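Protein TP_0956 (Treponema pallidum subsp. pallidum, PDB 3U64) is a lipoprotein with tetratricopeptide-like helices that probably acts, through protein-protein contacts, as the T component of a TRAP transporter. Local coordinates at residues Val54-His59 and Arg74-Tyr79; Leu118-Thr123 and Val152-Trp157; Val158-Val163 and Trp202-Lys207; Lys222-Phe227 and Asp247-Pro252; Ser235-Asp240 and Ser273-Lys278. All coordinates share one frame; numbering follows the deposited sequence.

Interaction 1: residues Val54-His59 and Arg74-Tyr79; sequences VYEALH and RLYIMY
Glu56 and Tyr76 make the tight, buried part of this contact, and Tyr55 and Leu75 its looser, partly exposed side. The carboxylate of Glu56 reaches across because CG stands anti to the backbone N (chi1 -158°) and the chain beyond it is extended, a length that suits glutamate to the gap. Tyr76 crosses it at about a right angle and gives a hydrogen bond from OH to Glu56 OE1. The modelled separation of these atoms, 2.4 Å, is very short and its exact value is doubtful. OE1 lies at the edge of the phenol ring, whose plane is turned 73° from that of the carboxylate. The same acid forms a salt bridge with Lys53 and takes a hydrogen bond through OE2 with Tyr116 OH, which would favour its charged form. Helices 41-61 and 66-89 follow one another and run in opposite directions here, the antiparallel packing from which TPR-like helical arrays are built. On the partly exposed side the backbones are no farther apart (Tyr55 CA to Leu75 CA 8.8 Å), but the side chains meet through a single methyl. Leu75 offers CD2, which sits over a face of the Tyr55 ring, 4.2 Å from its centroid and displaced toward the CD1 rim, in a CH-pi contact. Leu43 of a second subunit packs on Tyr76, bringing the buried side close to the subunit interface.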
# COMPACT_ATOMS: atom_id res chain seq x y z
N VAL A 54 -7.30 10.56 -2.44
CA VAL A 54 -8.51 11.16 -1.89
C VAL A 54 -8.46 12.68 -1.89
O VAL A 54 -9.42 13.34 -2.31
CB VAL A 54 -8.82 10.64 -0.47
CG1 VAL A 54 -9.91 11.47 0.17
CG2 VAL A 54 -9.24 9.16 -0.54
N TYR A 55 -7.34 13.26 -1.46
CA TYR A 55 -7.23 14.71 -1.48
C TYR A 55 -7.33 15.21 -2.90
O TYR A 55 -7.96 16.22 -3.19
CB TYR A 55 -5.91 15.18 -0.89
CG TYR A 55 -5.95 15.34 0.61
CD1 TYR A 55 -5.75 14.26 1.46
CD2 TYR A 55 -6.17 16.59 1.18
CE1 TYR A 55 -5.77 14.41 2.84
CE2 TYR A 55 -6.20 16.75 2.56
CZ TYR A 55 -6.00 15.67 3.39
OH TYR A 55 -6.02 15.84 4.75
N GLU A 56 -6.69 14.48 -3.80
CA GLU A 56 -6.68 14.87 -5.18
C GLU A 56 -8.10 14.91 -5.70
O GLU A 56 -8.49 15.86 -6.38
CB GLU A 56 -5.82 13.90 -6.00
CG GLU A 56 -5.30 14.45 -7.30
CD GLU A 56 -4.29 13.51 -7.94
OE1 GLU A 56 -4.07 12.43 -7.35
OE2 GLU A 56 -3.72 13.83 -9.00
N ALA A 57 -8.90 13.89 -5.37
CA ALA A 57 -10.29 13.84 -5.83
C ALA A 57 -11.13 14.98 -5.20
O ALA A 57 -11.94 15.61 -5.87
CB ALA A 57 -10.91 12.48 -5.54
N LEU A 58 -10.91 15.24 -3.91
CA LEU A 58 -11.61 16.33 -3.25
C LEU A 58 -11.28 17.65 -3.94
O LEU A 58 -12.16 18.48 -4.16
CB LEU A 58 -11.22 16.40 -1.78
CG LEU A 58 -11.81 15.27 -0.94
CD1 LEU A 58 -11.45 15.43 0.53
CD2 LEU A 58 -13.33 15.26 -1.13
N HIS A 59 -10.02 17.82 -4.29
CA HIS A 59 -9.60 19.05 -4.93
C HIS A 59 -10.30 19.26 -6.28
O HIS A 59 -10.67 20.38 -6.62
CB HIS A 59 -8.10 19.03 -5.17
CG HIS A 59 -7.65 20.00 -6.22
ND1 HIS A 59 -7.72 21.36 -6.04
CD2 HIS A 59 -7.13 19.80 -7.46
CE1 HIS A 59 -7.25 21.97 -7.12
NE2 HIS A 59 -6.89 21.04 -7.99
N ARG A 74 1.06 20.26 -1.47
CA ARG A 74 2.09 20.03 -0.46
C ARG A 74 2.33 18.53 -0.29
O ARG A 74 3.47 18.07 -0.18
CB ARG A 74 1.67 20.69 0.88
CG ARG A 74 2.39 20.15 2.13
CD ARG A 74 1.93 20.85 3.41
NE ARG A 74 0.47 20.99 3.47
CZ ARG A 74 -0.17 22.07 3.93
NH1 ARG A 74 0.52 23.11 4.38
NH2 ARG A 74 -1.50 22.10 3.94
N LEU A 75 1.24 17.77 -0.26
CA LEU A 75 1.30 16.33 -0.07
C LEU A 75 2.11 15.62 -1.15
O LEU A 75 2.95 14.76 -0.85
CB LEU A 75 -0.12 15.78 -0.05
CG LEU A 75 -0.41 14.79 1.05
CD1 LEU A 75 0.29 15.18 2.33
CD2 LEU A 75 -1.92 14.72 1.24
N TYR A 76 1.83 15.95 -2.41
CA TYR A 76 2.59 15.39 -3.53
C TYR A 76 4.07 15.73 -3.42
O TYR A 76 4.92 14.86 -3.63
CB TYR A 76 2.03 15.83 -4.88
CG TYR A 76 1.01 14.85 -5.40
CD1 TYR A 76 -0.35 15.09 -5.26
CD2 TYR A 76 1.41 13.64 -5.95
CE1 TYR A 76 -1.29 14.17 -5.70
CE2 TYR A 76 0.48 12.70 -6.39
CZ TYR A 76 -0.87 12.98 -6.26
OH TYR A 76 -1.81 12.06 -6.68
N ILE A 77 4.38 16.97 -3.06
CA ILE A 77 5.78 17.40 -2.96
C ILE A 77 6.54 16.68 -1.82
O ILE A 77 7.68 16.25 -2.00
CB ILE A 77 5.91 18.94 -2.81
CG1 ILE A 77 5.44 19.62 -4.09
CG2 ILE A 77 7.36 19.33 -2.51
CD1 ILE A 77 5.12 21.07 -3.93
N MET A 78 5.88 16.53 -0.67
CA MET A 78 6.49 15.83 0.47
C MET A 78 6.63 14.35 0.19
O MET A 78 7.67 13.74 0.48
CB MET A 78 5.66 16.04 1.73
CG MET A 78 5.41 17.51 2.00
SD MET A 78 4.61 17.79 3.60
CE MET A 78 6.02 17.57 4.69
N TYR A 79 5.58 13.75 -0.37
CA TYR A 79 5.69 12.38 -0.80
C TYR A 79 6.82 12.22 -1.82
O TYR A 79 7.65 11.32 -1.70
CB TYR A 79 4.39 11.89 -1.41
CG TYR A 79 4.44 10.45 -1.80
CD1 TYR A 79 4.24 9.46 -0.85
CD2 TYR A 79 4.70 10.07 -3.12
CE1 TYR A 79 4.29 8.12 -1.19
CE2 TYR A 79 4.74 8.74 -3.47
CZ TYR A 79 4.54 7.76 -2.50
OH TYR A 79 4.59 6.43 -2.83

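Interaction 2: residues Leu118-Thr123 and Val152-Trp157; sequences LSSLET and VGTLYW
Ser120 and Thr154 meet through their hydroxyls, while Leu121 packs against Thr154 and Leu155 through carbon alone. The polar bond runs between Ser120 OG and Thr154 OG1 over 3.2 Å, and either may be the donor. Ser120 OG is also bonded to Arg66 NE from helix 66-89, so a buried oxygen has two partners. Small hydroxyl residues suit this spot, where the CA atoms of Ser120 and Thr154 come within 6.9 Å of each other.

The apolar contacts are close. With its methyl CG2 anti to the backbone N (chi1 -51°, measured to OG1), Thr154 separates its two functions: OG1 goes to the serine, and CG2 presses on Leu121 CG at 3.4 Å, tighter than ordinary van der Waals packing. Leu121 and Thr154 lie alongside, pointing opposite ways. Leu155 starts out pointing away, yet its tip returns, and CD2 lies 3.6 Å from Leu121 CD1, the two leucines roughly perpendicular. Phe128 packs on Leu121 as well.

The axes of the two short segments approach to 9.1 Å with their directions 137° apart, an obliquely antiparallel, buried helix-helix packing that ties helix 96-124 to helix 152-166 in the TPR-like array.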
# COMPACT_ATOMS: atom_id res chain seq x y z
N LEU A 118 -0.29 25.85 -7.09
CA LEU A 118 -0.42 27.06 -7.90
C LEU A 118 -1.90 27.37 -8.18
O LEU A 118 -2.26 28.53 -8.39
CB LEU A 118 0.35 26.87 -9.20
CG LEU A 118 0.31 27.99 -10.24
CD1 LEU A 118 0.87 29.30 -9.65
CD2 LEU A 118 1.08 27.57 -11.48
N SER A 119 -2.77 26.37 -8.16
CA SER A 119 -4.18 26.67 -8.46
C SER A 119 -4.84 27.42 -7.30
O SER A 119 -5.84 28.10 -7.49
CB SER A 119 -4.98 25.45 -8.91
OG SER A 119 -5.01 24.44 -7.92
N SER A 120 -4.25 27.34 -6.11
CA SER A 120 -4.67 28.21 -5.01
C SER A 120 -4.41 29.68 -5.36
O SER A 120 -5.28 30.51 -5.16
CB SER A 120 -3.99 27.80 -3.69
OG SER A 120 -3.93 28.88 -2.76
N LEU A 121 -3.23 30.00 -5.90
CA LEU A 121 -2.96 31.36 -6.38
C LEU A 121 -3.85 31.74 -7.56
O LEU A 121 -4.37 32.87 -7.62
CB LEU A 121 -1.47 31.58 -6.71
CG LEU A 121 -0.60 31.57 -5.44
CD1 LEU A 121 0.88 31.45 -5.71
CD2 LEU A 121 -0.88 32.79 -4.60
N GLU A 122 -4.07 30.81 -8.48
CA GLU A 122 -4.91 31.08 -9.63
C GLU A 122 -6.37 31.38 -9.25
O GLU A 122 -7.04 32.20 -9.88
CB GLU A 122 -4.86 29.94 -10.64
CG GLU A 122 -5.66 30.23 -11.93
CD GLU A 122 -4.99 31.28 -12.81
OE1 GLU A 122 -3.79 31.58 -12.58
OE2 GLU A 122 -5.65 31.81 -13.73
N THR A 123 -6.85 30.69 -8.22
CA THR A 123 -8.20 30.92 -7.70
C THR A 123 -8.31 32.31 -7.08
O THR A 123 -9.29 33.02 -7.29
CB THR A 123 -8.56 29.86 -6.62
OG1 THR A 123 -8.87 28.62 -7.25
CG2 THR A 123 -9.76 30.31 -5.80
N VAL A 152 1.49 33.33 1.49
CA VAL A 152 2.86 32.90 1.73
C VAL A 152 3.01 31.38 1.70
O VAL A 152 3.90 30.87 1.04
CB VAL A 152 3.42 33.49 3.02
CG1 VAL A 152 4.75 32.82 3.36
CG2 VAL A 152 3.58 35.01 2.87
N GLY A 153 2.12 30.66 2.37
CA GLY A 153 2.12 29.21 2.31
C GLY A 153 2.15 28.71 0.88
O GLY A 153 2.93 27.82 0.52
N THR A 154 1.32 29.31 0.04
CA THR A 154 1.17 28.86 -1.34
C THR A 154 2.43 29.15 -2.14
O THR A 154 2.93 28.29 -2.87
CB THR A 154 -0.09 29.49 -2.00
OG1 THR A 154 -1.22 29.28 -1.14
CG2 THR A 154 -0.38 28.87 -3.37
N LEU A 155 2.96 30.37 -1.98
CA LEU A 155 4.18 30.78 -2.66
C LEU A 155 5.31 29.80 -2.34
O LEU A 155 6.08 29.38 -3.22
CB LEU A 155 4.56 32.21 -2.22
CG LEU A 155 3.58 33.23 -2.79
CD1 LEU A 155 3.77 34.62 -2.20
CD2 LEU A 155 3.70 33.27 -4.29
N TYR A 156 5.39 29.44 -1.07
CA TYR A 156 6.46 28.58 -0.58
C TYR A 156 6.40 27.22 -1.24
O TYR A 156 7.42 26.71 -1.70
CB TYR A 156 6.39 28.44 0.95
CG TYR A 156 7.26 27.30 1.49
CD1 TYR A 156 8.64 27.41 1.51
CD2 TYR A 156 6.70 26.12 1.96
CE1 TYR A 156 9.44 26.38 1.97
CE2 TYR A 156 7.49 25.07 2.43
CZ TYR A 156 8.87 25.21 2.43
OH TYR A 156 9.67 24.19 2.89
N TRP A 157 5.21 26.62 -1.29
CA TRP A 157 5.06 25.26 -1.81
C TRP A 157 5.23 25.19 -3.33
O TRP A 157 5.92 24.30 -3.83
CB TRP A 157 3.75 24.61 -1.30
CG TRP A 157 3.96 24.11 0.12
CD1 TRP A 157 3.46 24.65 1.27
CD2 TRP A 157 4.80 23.01 0.52
NE1 TRP A 157 3.90 23.92 2.35
CE2 TRP A 157 4.74 22.93 1.93
CE3 TRP A 157 5.58 22.08 -0.18
CZ2 TRP A 157 5.42 21.94 2.65
CZ3 TRP A 157 6.27 21.10 0.55
CH2 TRP A 157 6.19 21.05 1.95

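Interaction 3: residues Val158-Val163 and Trp202-Lys207; sequences VGTGYV and WNVLTK
Neither of the larger rings near the meeting of Thr160 and Val204 enters the contact. Tyr162 turns to the other side of its helix, where Val158 CG1 lies in the plane of its ring, at the edge, and Leu111 and Ala114 of helix 96-124 pack around it. Trp202 stacks its indole on His229 and hydrogen-bonds through NE1 to Pro194 O. What remains between the segments is small and beta-branched, a threonine and two valines, and the backbones come close: the CA atoms of Thr160 and Val204 are 6.7 Å apart. Thr160 OG1 leans on the valine, 3.6 Å from CG2 and 4.0 Å from Val204 CG1. That oxygen can face a hydrocarbon because it bonds to Tyr156 O one turn earlier; chi1 of -63° sets it beside its own backbone N. In the array of TPR-like helices, this joins helix 152-166 to helix 196-211 near the centre of the chain. Val204 CG1, anti to the backbone N, also meets Val163 CG1 at 4.2 Å; valine's short methyls suit helices whose backbones come this near. Behind Val204, Thr206 OG1 gives a 2.7 Å bond to Trp202 O, which Thr206 N reaches from the other face of the carbonyl plane.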
# COMPACT_ATOMS: atom_id res chain seq x y z
N VAL A 158 4.65 26.15 -4.05
CA VAL A 158 4.81 26.24 -5.50
C VAL A 158 6.28 26.42 -5.85
O VAL A 158 6.83 25.66 -6.66
CB VAL A 158 3.98 27.41 -6.10
CG1 VAL A 158 4.32 27.59 -7.56
CG2 VAL A 158 2.49 27.14 -5.94
N GLY A 159 6.92 27.41 -5.23
CA GLY A 159 8.33 27.67 -5.49
C GLY A 159 9.18 26.45 -5.16
O GLY A 159 10.10 26.08 -5.91
N THR A 160 8.88 25.81 -4.03
CA THR A 160 9.65 24.63 -3.62
C THR A 160 9.48 23.48 -4.61
O THR A 160 10.46 22.83 -4.97
CB THR A 160 9.26 24.16 -2.24
OG1 THR A 160 9.56 25.20 -1.29
CG2 THR A 160 9.98 22.86 -1.84
N GLY A 161 8.25 23.24 -5.05
CA GLY A 161 7.97 22.19 -6.01
C GLY A 161 8.78 22.35 -7.28
O GLY A 161 9.40 21.41 -7.78
N TYR A 162 8.81 23.57 -7.80
CA TYR A 162 9.54 23.84 -9.03
C TYR A 162 11.06 23.73 -8.86
O TYR A 162 11.74 23.14 -9.70
CB TYR A 162 9.12 25.19 -9.65
CG TYR A 162 7.82 25.14 -10.44
CD1 TYR A 162 6.66 25.72 -9.95
CD2 TYR A 162 7.76 24.49 -11.67
CE1 TYR A 162 5.47 25.66 -10.66
CE2 TYR A 162 6.58 24.45 -12.40
CZ TYR A 162 5.43 25.03 -11.89
OH TYR A 162 4.24 24.99 -12.61
N VAL A 163 11.58 24.28 -7.77
CA VAL A 163 13.00 24.15 -7.45
C VAL A 163 13.41 22.69 -7.22
O VAL A 163 14.50 22.28 -7.62
CB VAL A 163 13.37 24.98 -6.19
CG1 VAL A 163 14.66 24.50 -5.61
CG2 VAL A 163 13.44 26.47 -6.55
N TRP A 202 13.92 30.29 3.64
CA TRP A 202 15.35 30.56 3.56
C TRP A 202 16.12 29.30 3.33
O TRP A 202 17.19 29.31 2.70
CB TRP A 202 15.85 31.22 4.84
CG TRP A 202 15.17 32.50 5.10
CD1 TRP A 202 14.25 32.75 6.07
CD2 TRP A 202 15.34 33.71 4.37
NE1 TRP A 202 13.84 34.05 5.99
CE2 TRP A 202 14.50 34.68 4.96
CE3 TRP A 202 16.14 34.09 3.29
CZ2 TRP A 202 14.43 36.00 4.51
CZ3 TRP A 202 16.07 35.41 2.84
CH2 TRP A 202 15.21 36.34 3.45
N ASN A 203 15.60 28.20 3.88
CA ASN A 203 16.21 26.90 3.71
C ASN A 203 16.20 26.46 2.23
O ASN A 203 17.24 26.09 1.68
CB ASN A 203 15.51 25.86 4.61
CG ASN A 203 16.17 24.50 4.54
OD1 ASN A 203 15.54 23.50 4.18
ND2 ASN A 203 17.45 24.46 4.86
N VAL A 204 15.04 26.53 1.59
CA VAL A 204 14.96 26.18 0.18
C VAL A 204 15.81 27.13 -0.68
O VAL A 204 16.46 26.70 -1.62
CB VAL A 204 13.51 26.14 -0.33
CG1 VAL A 204 13.48 25.83 -1.80
CG2 VAL A 204 12.72 25.09 0.45
N LEU A 205 15.83 28.42 -0.33
CA LEU A 205 16.63 29.38 -1.09
C LEU A 205 18.12 29.11 -0.95
O LEU A 205 18.89 29.24 -1.92
CB LEU A 205 16.30 30.83 -0.70
CG LEU A 205 14.96 31.33 -1.23
CD1 LEU A 205 14.59 32.71 -0.67
CD2 LEU A 205 15.01 31.35 -2.76
N THR A 206 18.55 28.74 0.25
CA THR A 206 19.96 28.43 0.47
C THR A 206 20.36 27.32 -0.48
O THR A 206 21.34 27.43 -1.21
CB THR A 206 20.24 27.98 1.91
OG1 THR A 206 19.83 29.02 2.82
CG2 THR A 206 21.75 27.70 2.12
N LYS A 207 19.56 26.26 -0.50
CA LYS A 207 19.83 25.12 -1.35
C LYS A 207 19.81 25.51 -2.82
O LYS A 207 20.69 25.10 -3.57
CB LYS A 207 18.87 23.98 -1.05
CG LYS A 207 19.07 23.43 0.35
CD LYS A 207 18.35 22.09 0.60
CE LYS A 207 16.88 22.29 0.86
NZ LYS A 207 16.22 20.98 1.16

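Interaction 4: residues Lys222-Phe227 and Asp247-Pro252; sequences KAHTAF and DALCIP
Leu249 enters the surface of helix 220-233 with CG anti to its own carbonyl carbon: chi1 of -58° carries CG toward that helix, and chi2 of -172° spreads the two methyls over Ala223, His224 and Phe227. Phe227 answers with CG anti to the backbone N (chi1 -169°), which lays its root beside the leucine. The methyls share His224 and divide the other two neighbours. CD2 rests 4.0 Å from Ala223 CB, where a residue no larger than alanine leaves room for the branch, and also lies over a face of the His224 imidazole, 4.2 Å above the ring plane and displaced toward its rim. CD1 touches Phe227 CG at 4.1 Å, meeting that ring obliquely, and sits equally far, 4.1 Å, from His224 CD2.

His224 shields the more exposed margin of the contact, and its ND1 is hydrogen-bonded to Met220 O one turn earlier, which fixes the ring's rotation while its carbon surface serves the leucine. Helices 220-233 and 240-250 follow each other in the TPR-like array, and Leu249 falls in a wider pi-type turn near the end of the second. Tyr245 meets the Phe227 ring as well. The contact thus rests on dispersion and burial of hydrocarbon, with the one polar ring bonded within its own helix, consistent with shape rather than charge setting the fit.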
# COMPACT_ATOMS: atom_id res chain seq x y z
N LYS A 222 24.85 34.75 -2.10
CA LYS A 222 23.41 34.68 -1.90
C LYS A 222 23.06 33.52 -0.99
O LYS A 222 22.24 33.67 -0.08
CB LYS A 222 22.68 34.50 -3.23
CG LYS A 222 22.61 35.75 -4.08
CD LYS A 222 21.77 35.50 -5.33
CE LYS A 222 21.48 36.81 -6.07
NZ LYS A 222 20.57 36.62 -7.23
N ALA A 223 23.67 32.37 -1.22
CA ALA A 223 23.36 31.20 -0.43
C ALA A 223 23.66 31.42 1.05
O ALA A 223 22.88 31.01 1.91
CB ALA A 223 24.09 29.97 -0.96
N HIS A 224 24.78 32.07 1.33
CA HIS A 224 25.20 32.32 2.72
C HIS A 224 24.28 33.29 3.46
O HIS A 224 23.96 33.08 4.63
CB HIS A 224 26.64 32.84 2.77
CG HIS A 224 27.67 31.76 2.62
ND1 HIS A 224 28.09 31.30 1.39
CD2 HIS A 224 28.34 31.03 3.54
CE1 HIS A 224 28.99 30.35 1.56
NE2 HIS A 224 29.16 30.17 2.86
N THR A 225 23.86 34.35 2.77
CA THR A 225 22.94 35.31 3.34
C THR A 225 21.58 34.67 3.63
O THR A 225 20.96 34.93 4.66
CB THR A 225 22.77 36.52 2.41
OG1 THR A 225 24.03 37.22 2.30
CG2 THR A 225 21.70 37.47 2.95
N ALA A 226 21.12 33.82 2.71
CA ALA A 226 19.87 33.10 2.94
C ALA A 226 20.01 32.20 4.18
O ALA A 226 19.13 32.19 5.05
CB ALA A 226 19.47 32.30 1.70
N PHE A 227 21.14 31.50 4.29
CA PHE A 227 21.41 30.69 5.47
C PHE A 227 21.47 31.49 6.78
O PHE A 227 21.03 31.01 7.83
CB PHE A 227 22.69 29.85 5.34
CG PHE A 227 22.84 28.83 6.44
CD1 PHE A 227 22.18 27.61 6.34
CD2 PHE A 227 23.57 29.11 7.59
CE1 PHE A 227 22.27 26.66 7.38
CE2 PHE A 227 23.67 28.17 8.62
CZ PHE A 227 23.02 26.95 8.52
N ASP A 247 25.64 20.13 3.51
CA ASP A 247 25.45 19.65 2.15
C ASP A 247 25.55 20.75 1.09
O ASP A 247 26.25 20.60 0.09
CB ASP A 247 24.08 18.98 2.08
CG ASP A 247 23.87 18.21 0.80
OD1 ASP A 247 24.87 17.78 0.20
OD2 ASP A 247 22.70 18.03 0.40
N ALA A 248 24.85 21.86 1.32
CA ALA A 248 24.82 22.96 0.35
C ALA A 248 26.06 23.86 0.42
O ALA A 248 26.52 24.36 -0.60
CB ALA A 248 23.55 23.78 0.52
N LEU A 249 26.59 24.05 1.63
CA LEU A 249 27.66 25.02 1.85
C LEU A 249 29.03 24.39 2.10
O LEU A 249 30.03 24.84 1.56
CB LEU A 249 27.31 25.95 3.01
CG LEU A 249 26.03 26.78 2.93
CD1 LEU A 249 25.97 27.77 4.07
CD2 LEU A 249 25.93 27.51 1.60
N CYS A 250 29.08 23.36 2.95
CA CYS A 250 30.37 22.77 3.29
C CYS A 250 30.97 21.99 2.14
O CYS A 250 32.16 22.08 1.88
CB CYS A 250 30.28 21.91 4.55
SG CYS A 250 30.07 22.93 6.03
N ILE A 251 30.13 21.25 1.42
CA ILE A 251 30.65 20.42 0.34
C ILE A 251 31.31 21.22 -0.80
O ILE A 251 32.44 20.94 -1.18
CB ILE A 251 29.59 19.50 -0.23
CG1 ILE A 251 29.20 18.45 0.82
CG2 ILE A 251 30.11 18.83 -1.50
CD1 ILE A 251 28.21 17.43 0.29
N PRO A 252 30.59 22.22 -1.36
CA PRO A 252 31.20 22.99 -2.46
C PRO A 252 32.47 23.72 -2.02
O PRO A 252 33.37 23.92 -2.84
CB PRO A 252 30.11 23.99 -2.84
CG PRO A 252 28.83 23.41 -2.28
CD PRO A 252 29.24 22.70 -1.04

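Interaction 5: residues Ser235-Asp240 and Ser273-Lys278; sequences SAHDPD and SVPHNK
A 2.9 Å bond from Asp238 N to Ser235 O closes the type I beta turn that presents His237 to Val274 and Pro275. The same serine grips the turn a second time: Ser235 OG accepts from His237 N at 3.0 Å, with a fairly straight N-H...O angle of 159°, forming an ST turn. Serine suits the place because its short hydroxyl can fold back on a backbone N two residues along. Fixed in this way, His237 turns its ring toward the other loop, with CG beside the backbone N (chi1 -71°). Pro275 CD lies over one face of the imidazole, 4.2 Å from the ring centroid and displaced toward the rim near ND1, a CH-pi contact in which the proline carbon next to nitrogen, somewhat polarised, faces the pi cloud. Val274 CG1 packs at the root of the side chain, 4.0 Å from His237 CB. The two segments are connecting loops of the helical array: 235-240 leads from helix 220-233 into helix 240-250, while the loop at 273-278 leads into helix 278-293, so the contact joins two loops that lead into helices, at the protein surface. Asp238 prepares the first of these helices. Its OD1 accepts from Asp240 N at 2.9 Å in a capping bond that meets the oxygen from above the carboxylate plane, and its OD2 bonds to His241 ND1. At the second, Glu37 from the N-terminal part of the chain accepts from the backbone N of Asn277 and of Lys278, covering the start of helix 278-293.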
# COMPACT_ATOMS: atom_id res chain seq x y z
N SER A 235 14.59 26.11 14.54
CA SER A 235 14.60 25.44 15.83
C SER A 235 15.87 24.62 16.10
O SER A 235 16.43 23.99 15.20
CB SER A 235 13.38 24.51 15.92
OG SER A 235 13.34 23.83 17.17
N ALA A 236 16.29 24.63 17.36
CA ALA A 236 17.34 23.76 17.85
C ALA A 236 17.00 22.27 17.66
O ALA A 236 17.89 21.42 17.64
CB ALA A 236 17.60 24.04 19.34
N HIS A 237 15.70 21.97 17.55
CA HIS A 237 15.22 20.59 17.36
C HIS A 237 15.16 20.24 15.88
O HIS A 237 14.70 19.15 15.51
CB HIS A 237 13.83 20.42 17.96
CG HIS A 237 13.80 20.44 19.46
ND1 HIS A 237 13.27 21.48 20.18
CD2 HIS A 237 14.25 19.54 20.36
CE1 HIS A 237 13.38 21.22 21.47
NE2 HIS A 237 13.97 20.05 21.61
N ASP A 238 15.59 21.17 15.04
CA ASP A 238 15.54 20.96 13.60
C ASP A 238 16.88 20.47 13.05
O ASP A 238 17.89 21.15 13.19
CB ASP A 238 15.13 22.25 12.89
CG ASP A 238 15.27 22.14 11.38
OD1 ASP A 238 14.97 21.04 10.85
OD2 ASP A 238 15.69 23.13 10.73
N PRO A 239 16.89 19.28 12.43
CA PRO A 239 18.13 18.73 11.86
C PRO A 239 18.43 19.30 10.49
O PRO A 239 19.58 19.30 10.05
CB PRO A 239 17.83 17.23 11.73
CG PRO A 239 16.50 17.01 12.34
CD PRO A 239 15.79 18.32 12.37
N ASP A 240 17.40 19.81 9.82
CA ASP A 240 17.51 20.23 8.43
C ASP A 240 18.43 21.40 8.20
O ASP A 240 19.13 21.44 7.19
CB ASP A 240 16.13 20.55 7.85
CG ASP A 240 15.37 19.31 7.50
OD1 ASP A 240 15.92 18.48 6.75
OD2 ASP A 240 14.24 19.14 8.01
N SER A 273 12.08 13.77 21.70
CA SER A 273 12.00 15.04 22.45
C SER A 273 11.39 16.19 21.65
O SER A 273 11.05 17.22 22.22
CB SER A 273 13.38 15.46 22.93
OG SER A 273 13.84 14.64 23.99
N VAL A 274 11.29 16.02 20.34
CA VAL A 274 10.82 17.11 19.50
C VAL A 274 9.33 17.39 19.72
O VAL A 274 8.53 16.47 19.92
CB VAL A 274 11.09 16.85 18.01
CG1 VAL A 274 12.56 16.62 17.77
CG2 VAL A 274 10.26 15.66 17.52
N PRO A 275 8.96 18.67 19.68
CA PRO A 275 7.57 19.08 19.93
C PRO A 275 6.62 18.60 18.83
O PRO A 275 5.44 18.38 19.08
CB PRO A 275 7.64 20.61 19.93
CG PRO A 275 9.10 20.96 19.90
CD PRO A 275 9.83 19.80 19.33
N HIS A 276 7.14 18.44 17.62
CA HIS A 276 6.32 17.93 16.53
C HIS A 276 7.19 17.54 15.34
O HIS A 276 8.41 17.72 15.38
CB HIS A 276 5.24 18.94 16.13
CG HIS A 276 5.77 20.16 15.47
ND1 HIS A 276 6.98 20.73 15.81
CD2 HIS A 276 5.27 20.92 14.46
CE1 HIS A 276 7.20 21.79 15.05
NE2 HIS A 276 6.18 21.93 14.22
N ASN A 277 6.56 16.99 14.31
CA ASN A 277 7.25 16.49 13.11
C ASN A 277 8.33 15.45 13.38
O ASN A 277 9.32 15.35 12.65
CB ASN A 277 7.77 17.64 12.25
CG ASN A 277 6.65 18.36 11.50
OD1 ASN A 277 5.56 17.81 11.32
ND2 ASN A 277 6.90 19.59 11.08
N LYS A 278 8.11 14.64 14.41
CA LYS A 278 9.00 13.51 14.64
C LYS A 278 9.31 12.76 13.34
O LYS A 278 10.46 12.38 13.09
CB LYS A 278 8.42 12.56 15.70
CG LYS A 278 9.45 11.55 16.21
CD LYS A 278 8.81 10.31 16.83
CE LYS A 278 8.13 10.61 18.14
NZ LYS A 278 7.43 9.41 18.66

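How the interactions relate
From the N terminus, interaction 1 closes the short turn between helices 41-61 and 66-89. Interaction 2 then spans a longer excursion containing two short helices, bringing helix 96-124 to helix 152-166. Interaction 3 opens on that same helix and bridges over helix 176-192 to helix 196-211. These three follow in series and touch one another: Trp157 packs on Arg74, Ile77 and Met78, and Ile77 reaches Gly161. Interaction 4 joins the next pair of helices and touches interaction 3 through Thr206. None of the contacts nest. Interactions 4 and 5 cross, since 235-240 lies between the segments of interaction 4, linking helix 240-250 onward to the start of helix 278-293.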